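Local coordinates for protein steroid delta-isomerase (Pseudomonas aeruginosa, PDB 3MSO) that probably acts as a small SnoaL-like enzyme of the NTF2 superfamily and may isomerise double bonds in steroid substrates, at residues D37-S42 against I110-V115; G80-L85 against M101-D106; E95-D100 against M116-S121. All blocks are in the same frame, centred on the assembly; numbering follows the deposited sequence.

From the N terminus, residues 37-42 are the first to be used: contact 1 pairs them with 110-115 and so closes a long loop holding the helix 52-65 and most of the sheet. Nested inside it, contact 2 pairs 80-85 with 101-106 and closes the base of the hairpin 82-91/94-104. Contact 3 joins 95-100 to 116-121 within the next hairpin, 94-104/110-118; its segments alternate with those of both other contacts, so it crosses them. Strand 94-104 serves contacts 2 and 3, and strand 110-118 serves contacts 1 and 3. Together they set strands 38-41, 110-118, 94-104 and 82-91 side by side in one mixed sheet, and each also reaches the second subunit.

Contact 1. Residues D37-S42 against I110-V115; sequences DAVFRS and IVDFEV
Four backbone hydrogen bonds hold strand 38-41 against residues 110-115 of strand 110-118 in parallel register, V39 beside D112, F40 beside F113 and R41 beside E114. V39 gives its N-H to V111 O (2.9 Å) from above the carbonyl plane and receives F113 N on its own O (2.9 Å) nearly along the C=O axis; R41 repeats the pattern with F113 O and V115 N. On its other edge strand 110-118 carries a classic beta bulge, V111 and D112 together lying opposite R103. The contact is the one parallel pairing of the mixed, NTF2-type sheet, and it seats the short strand 38-41 beside the long antiparallel strands.

The ionic part lies on the face of V39, R41, D112 and E114. With CG anti to the carbonyl carbon and its chain extended to NE, R41 brings its guanidinium across D112, the two planes only 23° apart. NE meets the syn lone pair of D112 OD2 at 2.8 Å, while NH2 adds a weak bond to the same oxygen. V39 CG1 lies over one face of the guanidinium. E114 turns its carboxylate to R118 of the second subunit.

Apolar contacts occupy the other face. The F40 ring, its CG anti to the backbone N, sends CE1 against F113 CD1 (4.0 Å) and V115 CG2 (3.6 Å); helix 52-65 packs on F40, and W18 meets the F113 ring edge-to-face.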
loop_
_atom_site.group_PDB
_atom_site.type_symbol
_atom_site.label_atom_id
_atom_site.label_comp_id
_atom_site.label_asym_id
_atom_site.label_seq_id
_atom_site.Cartn_x
_atom_site.Cartn_y
_atom_site.Cartn_z
ATOM N N ASP B 37 0.507 27.619 -7.980
ATOM C CA ASP B 37 0.043 26.397 -8.619
ATOM C C ASP B 37 1.007 25.237 -8.440
ATOM O O ASP B 37 0.980 24.297 -9.237
ATOM C CB ASP B 37 -0.210 26.660 -10.119
ATOM C CG ASP B 37 -1.187 27.789 -10.405
ATOM O OD1 ASP B 37 -2.181 27.930 -9.642
ATOM O OD2 ASP B 37 -0.980 28.511 -11.403
ATOM N N ALA B 38 1.843 25.285 -7.388
ATOM C CA ALA B 38 2.823 24.236 -7.084
ATOM C C ALA B 38 2.153 22.867 -6.958
ATOM O O ALA B 38 1.014 22.764 -6.512
ATOM C CB ALA B 38 3.596 24.569 -5.814
ATOM N N VAL B 39 2.860 21.834 -7.396
ATOM C CA VAL B 39 2.404 20.448 -7.405
ATOM C C VAL B 39 3.245 19.567 -6.472
ATOM O O VAL B 39 4.477 19.688 -6.432
ATOM C CB VAL B 39 2.397 19.956 -8.867
ATOM C CG1 VAL B 39 2.698 18.471 -8.986
ATOM C CG2 VAL B 39 1.081 20.312 -9.546
ATOM N N PHE B 40 2.563 18.697 -5.698
ATOM C CA PHE B 40 3.221 17.740 -4.818
ATOM C C PHE B 40 2.924 16.330 -5.310
ATOM O O PHE B 40 1.757 15.948 -5.439
ATOM C CB PHE B 40 2.822 17.920 -3.349
ATOM C CG PHE B 40 3.473 16.915 -2.415
ATOM C CD1 PHE B 40 4.771 17.103 -1.960
ATOM C CD2 PHE B 40 2.780 15.787 -1.986
ATOM C CE1 PHE B 40 5.366 16.180 -1.105
ATOM C CE2 PHE B 40 3.389 14.853 -1.146
ATOM C CZ PHE B 40 4.677 15.058 -0.707
ATOM N N ARG B 41 3.995 15.566 -5.593
ATOM C CA ARG B 41 3.911 14.172 -6.055
ATOM C C ARG B 41 4.304 13.250 -4.916
ATOM O O ARG B 41 5.477 13.157 -4.540
ATOM C CB ARG B 41 4.739 13.944 -7.329
ATOM C CG ARG B 41 4.293 14.871 -8.437
ATOM C CD ARG B 41 5.004 14.680 -9.744
ATOM N NE ARG B 41 4.689 15.791 -10.647
ATOM C CZ ARG B 41 3.579 15.879 -11.375
ATOM N NH1 ARG B 41 2.670 14.911 -11.335
ATOM N NH2 ARG B 41 3.367 16.939 -12.144
ATOM N N SER B 42 3.277 12.660 -4.300
ATOM C CA SER B 42 3.377 11.786 -3.137
ATOM C C SER B 42 4.133 10.479 -3.415
ATOM O O SER B 42 3.937 9.868 -4.465
ATOM C CB SER B 42 1.980 11.473 -2.599
ATOM O OG SER B 42 2.024 10.773 -1.370
ATOM N N ILE B 110 9.142 27.204 -5.874
ATOM C CA ILE B 110 8.990 25.751 -5.972
ATOM C C ILE B 110 7.757 25.498 -6.828
ATOM O O ILE B 110 6.695 26.010 -6.496
ATOM C CB ILE B 110 8.896 25.068 -4.572
ATOM C CG1 ILE B 110 10.218 25.235 -3.761
ATOM C CG2 ILE B 110 8.493 23.575 -4.712
ATOM C CD1 ILE B 110 10.111 24.953 -2.237
ATOM N N VAL B 111 7.901 24.736 -7.931
ATOM C CA VAL B 111 6.816 24.386 -8.857
ATOM C C VAL B 111 6.421 22.904 -8.773
ATOM O O VAL B 111 5.248 22.568 -8.933
ATOM C CB VAL B 111 7.040 24.862 -10.318
ATOM C CG1 VAL B 111 7.183 26.378 -10.383
ATOM C CG2 VAL B 111 8.247 24.175 -10.979
ATOM N N ASP B 112 7.388 22.027 -8.526
ATOM C CA ASP B 112 7.161 20.595 -8.418
ATOM C C ASP B 112 7.990 20.022 -7.240
ATOM O O ASP B 112 9.194 20.254 -7.142
ATOM C CB ASP B 112 7.504 19.902 -9.752
ATOM C CG ASP B 112 6.960 18.493 -9.902
ATOM O OD1 ASP B 112 7.649 17.540 -9.480
ATOM O OD2 ASP B 112 5.879 18.337 -10.500
ATOM N N PHE B 113 7.327 19.309 -6.338
ATOM C CA PHE B 113 7.976 18.699 -5.200
ATOM C C PHE B 113 7.560 17.245 -5.206
ATOM O O PHE B 113 6.409 16.917 -4.895
ATOM C CB PHE B 113 7.541 19.381 -3.904
ATOM C CG PHE B 113 8.494 19.206 -2.745
ATOM C CD1 PHE B 113 8.774 17.939 -2.234
ATOM C CD2 PHE B 113 9.055 20.310 -2.112
ATOM C CE1 PHE B 113 9.628 17.780 -1.143
ATOM C CE2 PHE B 113 9.914 20.147 -1.020
ATOM C CZ PHE B 113 10.184 18.882 -0.537
ATOM N N GLU B 114 8.505 16.371 -5.584
ATOM C CA GLU B 114 8.311 14.933 -5.704
ATOM C C GLU B 114 9.119 14.187 -4.656
ATOM O O GLU B 114 10.330 14.376 -4.549
ATOM C CB GLU B 114 8.692 14.518 -7.114
ATOM C CG GLU B 114 8.389 13.087 -7.477
ATOM C CD GLU B 114 8.635 12.768 -8.938
ATOM O OE1 GLU B 114 9.064 13.671 -9.692
ATOM O OE2 GLU B 114 8.414 11.600 -9.323
ATOM N N VAL B 115 8.438 13.351 -3.864
ATOM C CA VAL B 115 9.084 12.559 -2.808
ATOM C C VAL B 115 9.045 11.067 -3.166
ATOM O O VAL B 115 8.046 10.596 -3.701
ATOM C CB VAL B 115 8.439 12.842 -1.414
ATOM C CG1 VAL B 115 9.090 12.012 -0.304
ATOM C CG2 VAL B 115 8.493 14.327 -1.069
#

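Contact 2. Residues G80-L85 against M101-D106; sequences GRSVVL and MIRFDD
V83 and I102 stand side by side on one face of the sheet and point the same way, as the hydrogen-bonded pair of this antiparallel register. V83 N reaches I102 O at 2.9 Å, and I102 N returns a bond to V83 O. V83 CG1, held between the backbone N and the carbonyl carbon (chi1 80°), rests against I102 CB at 3.8 Å and also meets the F104 ring at its edge, near CE2. I102 uses both branches: CG2 lies over one face of the F104 ring, offset toward the rim, and CD1 meets L85 CD1 (3.8 Å), the side chains of I102 and L85 crossing obliquely. Helix 9-23 packs against L85 and F104 on this side.

The opposite face carries the non-hydrogen-bonded pairs S82 with R103 and V84 with M101. The side chains of V84 and the selenomethionine M101 cross obliquely, V84 CG2 touching M101 SE (3.6 Å) and CG. S82 OG sits 3.5 Å from R103 CB, but its hydrogen-bonding partner is R73 of the second subunit, which also packs on M101.

Where the strands end, F104 N still bonds to R81 O, nearly along the C=O axis. The R81 side chain, extended from CG to NE, then runs past the strand end to D106. Its guanidinium takes D106 OD1 between two nitrogens, NH2 at 2.5 Å and a weaker NH1, with the carboxylate plane turned 57° from its own. A second salt bridge ties R81 to E8.

Together these orientations describe the open end of a beta hairpin, strands 82-91 and 94-104, in the curved sheet of an NTF2-type alpha+beta fold, with a helix on one face and a neighbouring subunit on the other.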
loop_
_atom_site.group_PDB
_atom_site.type_symbol
_atom_site.label_atom_id
_atom_site.label_comp_id
_atom_site.label_asym_id
_atom_site.label_seq_id
_atom_site.Cartn_x
_atom_site.Cartn_y
_atom_site.Cartn_z
ATOM N N GLY B 80 20.416 23.946 -13.423
ATOM C CA GLY B 80 20.415 24.625 -12.126
ATOM C C GLY B 80 19.041 24.981 -11.590
ATOM O O GLY B 80 18.910 25.872 -10.746
ATOM N N ARG B 81 18.020 24.259 -12.062
ATOM C CA ARG B 81 16.603 24.440 -11.743
ATOM C C ARG B 81 15.997 23.288 -10.968
ATOM O O ARG B 81 14.869 23.428 -10.466
ATOM C CB ARG B 81 15.795 24.650 -13.028
ATOM C CG ARG B 81 16.153 25.912 -13.768
ATOM C CD ARG B 81 15.460 25.919 -15.102
ATOM N NE ARG B 81 15.792 27.116 -15.859
ATOM C CZ ARG B 81 15.247 28.309 -15.646
ATOM N NH1 ARG B 81 14.349 28.475 -14.680
ATOM N NH2 ARG B 81 15.615 29.353 -16.380
ATOM N N SER B 82 16.705 22.154 -10.904
ATOM C CA SER B 82 16.252 20.989 -10.161
ATOM C C SER B 82 17.323 20.485 -9.210
ATOM O O SER B 82 18.520 20.484 -9.522
ATOM C CB SER B 82 15.761 19.882 -11.084
ATOM O OG SER B 82 14.420 20.127 -11.474
ATOM N N VAL B 83 16.864 20.056 -8.034
ATOM C CA VAL B 83 17.683 19.537 -6.959
ATOM C C VAL B 83 17.101 18.230 -6.425
ATOM O O VAL B 83 15.879 18.039 -6.435
ATOM C CB VAL B 83 17.843 20.627 -5.857
ATOM C CG1 VAL B 83 16.631 20.723 -4.928
ATOM C CG2 VAL B 83 19.128 20.441 -5.062
ATOM N N VAL B 84 17.973 17.326 -5.994
ATOM C CA VAL B 84 17.592 16.104 -5.293
ATOM C C VAL B 84 18.292 16.165 -3.937
ATOM O O VAL B 84 19.525 16.308 -3.872
ATOM C CB VAL B 84 17.862 14.780 -6.062
ATOM C CG1 VAL B 84 17.916 13.583 -5.106
ATOM C CG2 VAL B 84 16.810 14.556 -7.139
ATOM N N LEU B 85 17.483 16.135 -2.869
ATOM C CA LEU B 85 17.971 16.141 -1.487
ATOM C C LEU B 85 17.722 14.763 -0.906
ATOM O O LEU B 85 16.564 14.401 -0.650
ATOM C CB LEU B 85 17.288 17.236 -0.624
ATOM C CG LEU B 85 17.186 18.631 -1.234
ATOM C CD1 LEU B 85 16.300 19.518 -0.403
ATOM C CD2 LEU B 85 18.577 19.239 -1.476
HETATM N N MSE B 101 12.765 15.671 -4.492
HETATM C CA MSE B 101 13.175 16.096 -5.830
HETATM C C MSE B 101 12.393 17.364 -6.166
HETATM O O MSE B 101 11.219 17.301 -6.523
HETATM C CB MSE B 101 13.010 14.993 -6.884
HETATM C CG MSE B 101 13.459 15.425 -8.299
HETATM SE SE MSE B 101 14.098 13.923 -9.377
HETATM C CE MSE B 101 12.574 12.782 -9.300
ATOM N N ILE B 102 13.058 18.510 -6.000
ATOM C CA ILE B 102 12.478 19.841 -6.158
ATOM C C ILE B 102 12.869 20.505 -7.483
ATOM O O ILE B 102 14.065 20.615 -7.794
ATOM C CB ILE B 102 12.866 20.760 -4.933
ATOM C CG1 ILE B 102 12.741 20.013 -3.557
ATOM C CG2 ILE B 102 12.107 22.104 -4.959
ATOM C CD1 ILE B 102 13.331 20.707 -2.395
ATOM N N ARG B 103 11.851 20.994 -8.225
ATOM C CA ARG B 103 11.995 21.798 -9.440
ATOM C C ARG B 103 11.518 23.244 -9.115
ATOM O O ARG B 103 10.443 23.436 -8.533
ATOM C CB ARG B 103 11.197 21.225 -10.616
ATOM C CG ARG B 103 11.379 22.033 -11.906
ATOM C CD ARG B 103 10.398 21.646 -12.984
ATOM N NE ARG B 103 10.851 20.459 -13.704
ATOM C CZ ARG B 103 10.266 19.266 -13.643
ATOM N NH1 ARG B 103 9.169 19.089 -12.907
ATOM N NH2 ARG B 103 10.757 18.247 -14.336
ATOM N N PHE B 104 12.335 24.243 -9.501
ATOM C CA PHE B 104 12.062 25.655 -9.278
ATOM C C PHE B 104 11.828 26.402 -10.611
ATOM O O PHE B 104 12.267 25.933 -11.669
ATOM C CB PHE B 104 13.272 26.284 -8.594
ATOM C CG PHE B 104 13.710 25.673 -7.296
ATOM C CD1 PHE B 104 13.180 26.113 -6.094
ATOM C CD2 PHE B 104 14.708 24.718 -7.266
ATOM C CE1 PHE B 104 13.609 25.566 -4.889
ATOM C CE2 PHE B 104 15.149 24.187 -6.061
ATOM C CZ PHE B 104 14.599 24.612 -4.877
ATOM N N ASP B 105 11.170 27.573 -10.562
ATOM C CA ASP B 105 11.011 28.382 -11.774
ATOM C C ASP B 105 12.138 29.437 -11.856
ATOM O O ASP B 105 13.029 29.416 -11.003
ATOM C CB ASP B 105 9.602 28.997 -11.901
ATOM C CG ASP B 105 9.155 29.979 -10.831
ATOM O OD1 ASP B 105 10.026 30.519 -10.100
ATOM O OD2 ASP B 105 7.960 30.278 -10.781
ATOM N N ASP B 106 12.108 30.332 -12.876
ATOM C CA ASP B 106 13.098 31.385 -13.098
ATOM C C ASP B 106 13.207 32.306 -11.884
ATOM O O ASP B 106 14.290 32.821 -11.601
ATOM C CB ASP B 106 12.671 32.260 -14.294
ATOM C CG ASP B 106 12.784 31.646 -15.668
ATOM O OD1 ASP B 106 13.591 30.717 -15.836
ATOM O OD2 ASP B 106 12.136 32.171 -16.605
#

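Contact 3. Residues E95-D100 against M116-S121; sequences ELKGID and MVRPMS
The close part of this contact runs from L96 to I99 against M116 to R118, two antiparallel hydrogen-bonded pairs with G98 and V117 between them. K97 and R118 exchange both backbone bonds: K97 N approaches R118 O nearly along the C=O axis, and R118 N reaches K97 O at 2.8 Å in the carbonyl plane. I99 and M116 do the same more slackly, the bond from M116 N to I99 O stretching to 3.3 Å. G98 and V117 form the non-hydrogen-bonded pair; with no beta carbon at G98 to run into M116 O, its CA comes to 4.2 Å from V117 CA, an approach that rests on the glycine. I99 CG1, set between the backbone N and the carbonyl carbon, lies alongside CB of the selenomethionine M116 (3.9 Å). L96 crosses V117 obliquely, its CD2 4.1 Å from V117 CG1.

Past R118 the packing thins. A cis peptide leads into P119, the N-cap of helix 120-138, and the carbonyl O of E95 touches P119 CD (3.8 Å). The E95 side chain turns from the other strand to the solvent side, near H46 of the second subunit.

K97 and R118 point the same way from their strands. The hydrocarbon parts touch, K97 CB lying 3.8 Å from R118 CG, and R118 folds at chi3 so that NH1 sits beside K97 CB and CG. R118 NE and NH2 bond to S42 O and A45 O of the second subunit.

With K97 NZ and R118 NH1 only 5.2 Å apart, the two cations would repel each other. E114 of the second subunit, whose OE2 forms salt bridges with both, probably offsets this, as does E86 of the same chain for K97, and so couples strand pairing to subunit association.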
loop_
_atom_site.group_PDB
_atom_site.type_symbol
_atom_site.label_atom_id
_atom_site.label_comp_id
_atom_site.label_asym_id
_atom_site.label_seq_id
_atom_site.Cartn_x
_atom_site.Cartn_y
_atom_site.Cartn_z
ATOM N N GLU B 95 13.050 2.097 9.663
ATOM C CA GLU B 95 14.199 2.841 9.203
ATOM C C GLU B 95 13.961 3.147 7.724
ATOM O O GLU B 95 13.575 2.255 6.986
ATOM C CB GLU B 95 15.449 1.966 9.416
ATOM C CG GLU B 95 16.722 2.748 9.640
ATOM C CD GLU B 95 16.750 3.527 10.935
ATOM O OE1 GLU B 95 16.964 2.903 11.999
ATOM O OE2 GLU B 95 16.559 4.763 10.882
ATOM N N LEU B 96 14.073 4.395 7.294
ATOM C CA LEU B 96 13.832 4.644 5.874
ATOM C C LEU B 96 14.860 5.549 5.196
ATOM O O LEU B 96 15.665 6.229 5.836
ATOM C CB LEU B 96 12.373 5.048 5.552
ATOM C CG LEU B 96 11.885 6.397 6.071
ATOM C CD1 LEU B 96 12.274 7.582 5.127
ATOM C CD2 LEU B 96 10.404 6.380 6.282
ATOM N N LYS B 97 14.773 5.568 3.878
ATOM C CA LYS B 97 15.640 6.318 2.995
ATOM C C LYS B 97 14.750 7.007 1.974
ATOM O O LYS B 97 13.728 6.427 1.560
ATOM C CB LYS B 97 16.541 5.297 2.307
ATOM C CG LYS B 97 17.863 5.810 1.907
ATOM C CD LYS B 97 18.780 6.223 3.035
ATOM C CE LYS B 97 19.681 7.256 2.399
ATOM N NZ LYS B 97 20.266 6.753 1.108
ATOM N N GLY B 98 15.091 8.238 1.616
ATOM C CA GLY B 98 14.263 8.984 0.680
ATOM C C GLY B 98 14.927 10.119 -0.054
ATOM O O GLY B 98 16.085 10.451 0.210
ATOM N N ILE B 99 14.165 10.733 -0.984
ATOM C CA ILE B 99 14.585 11.901 -1.755
ATOM C C ILE B 99 13.496 12.960 -1.850
ATOM O O ILE B 99 12.332 12.636 -2.008
ATOM C CB ILE B 99 15.156 11.579 -3.176
ATOM C CG1 ILE B 99 14.130 10.871 -4.092
ATOM C CG2 ILE B 99 16.484 10.844 -3.110
ATOM C CD1 ILE B 99 14.180 11.322 -5.599
ATOM N N ASP B 100 13.887 14.236 -1.778
ATOM C CA ASP B 100 13.014 15.377 -2.059
ATOM C C ASP B 100 13.556 15.821 -3.416
ATOM O O ASP B 100 14.739 16.181 -3.494
ATOM C CB ASP B 100 13.192 16.523 -1.032
ATOM C CG ASP B 100 12.617 16.243 0.341
ATOM O OD1 ASP B 100 11.551 15.603 0.415
ATOM O OD2 ASP B 100 13.206 16.715 1.344
HETATM N N MSE B 116 10.147 10.344 -2.902
HETATM C CA MSE B 116 10.250 8.873 -3.042
HETATM C C MSE B 116 10.881 8.350 -1.741
HETATM O O MSE B 116 11.757 8.995 -1.156
HETATM C CB MSE B 116 11.106 8.428 -4.225
HETATM C CG MSE B 116 10.666 9.016 -5.548
HETATM SE SE MSE B 116 11.551 8.149 -7.020
HETATM C CE MSE B 116 11.082 9.450 -8.384
ATOM N N VAL B 117 10.408 7.203 -1.285
ATOM C CA VAL B 117 10.866 6.569 -0.059
ATOM C C VAL B 117 11.125 5.095 -0.369
ATOM O O VAL B 117 10.484 4.530 -1.258
ATOM C CB VAL B 117 9.835 6.825 1.102
ATOM C CG1 VAL B 117 9.927 5.774 2.213
ATOM C CG2 VAL B 117 9.991 8.239 1.684
ATOM N N ARG B 118 12.121 4.511 0.307
ATOM C CA ARG B 118 12.480 3.088 0.256
ATOM C C ARG B 118 12.925 2.636 1.675
ATOM O O ARG B 118 13.436 3.481 2.427
ATOM C CB ARG B 118 13.546 2.800 -0.814
ATOM C CG ARG B 118 14.906 3.445 -0.559
ATOM C CD ARG B 118 15.980 2.779 -1.400
ATOM N NE ARG B 118 16.285 1.431 -0.915
ATOM C CZ ARG B 118 17.172 1.170 0.035
ATOM N NH1 ARG B 118 17.861 2.154 0.597
ATOM N NH2 ARG B 118 17.386 -0.078 0.425
ATOM N N PRO B 119 12.766 1.351 2.076
ATOM C CA PRO B 119 12.161 0.215 1.336
ATOM C C PRO B 119 10.639 0.208 1.449
ATOM O O PRO B 119 10.069 1.120 2.046
ATOM C CB PRO B 119 12.797 -1.001 2.014
ATOM C CG PRO B 119 12.949 -0.574 3.445
ATOM C CD PRO B 119 13.179 0.935 3.431
HETATM N N MSE B 120 9.984 -0.809 0.908
HETATM C CA MSE B 120 8.532 -0.958 0.984
HETATM C C MSE B 120 7.988 -0.723 2.416
HETATM O O MSE B 120 7.069 0.073 2.584
HETATM C CB MSE B 120 8.135 -2.352 0.478
HETATM C CG MSE B 120 6.671 -2.683 0.721
HETATM SE SE MSE B 120 5.511 -1.569 -0.346
HETATM C CE MSE B 120 5.462 -2.838 -1.852
ATOM N N SER B 121 8.570 -1.408 3.428
ATOM C CA SER B 121 8.211 -1.328 4.857
ATOM C C SER B 121 8.192 0.113 5.379
ATOM O O SER B 121 7.277 0.472 6.130
ATOM C CB SER B 121 9.151 -2.187 5.699
ATOM O OG SER B 121 10.495 -2.087 5.253
#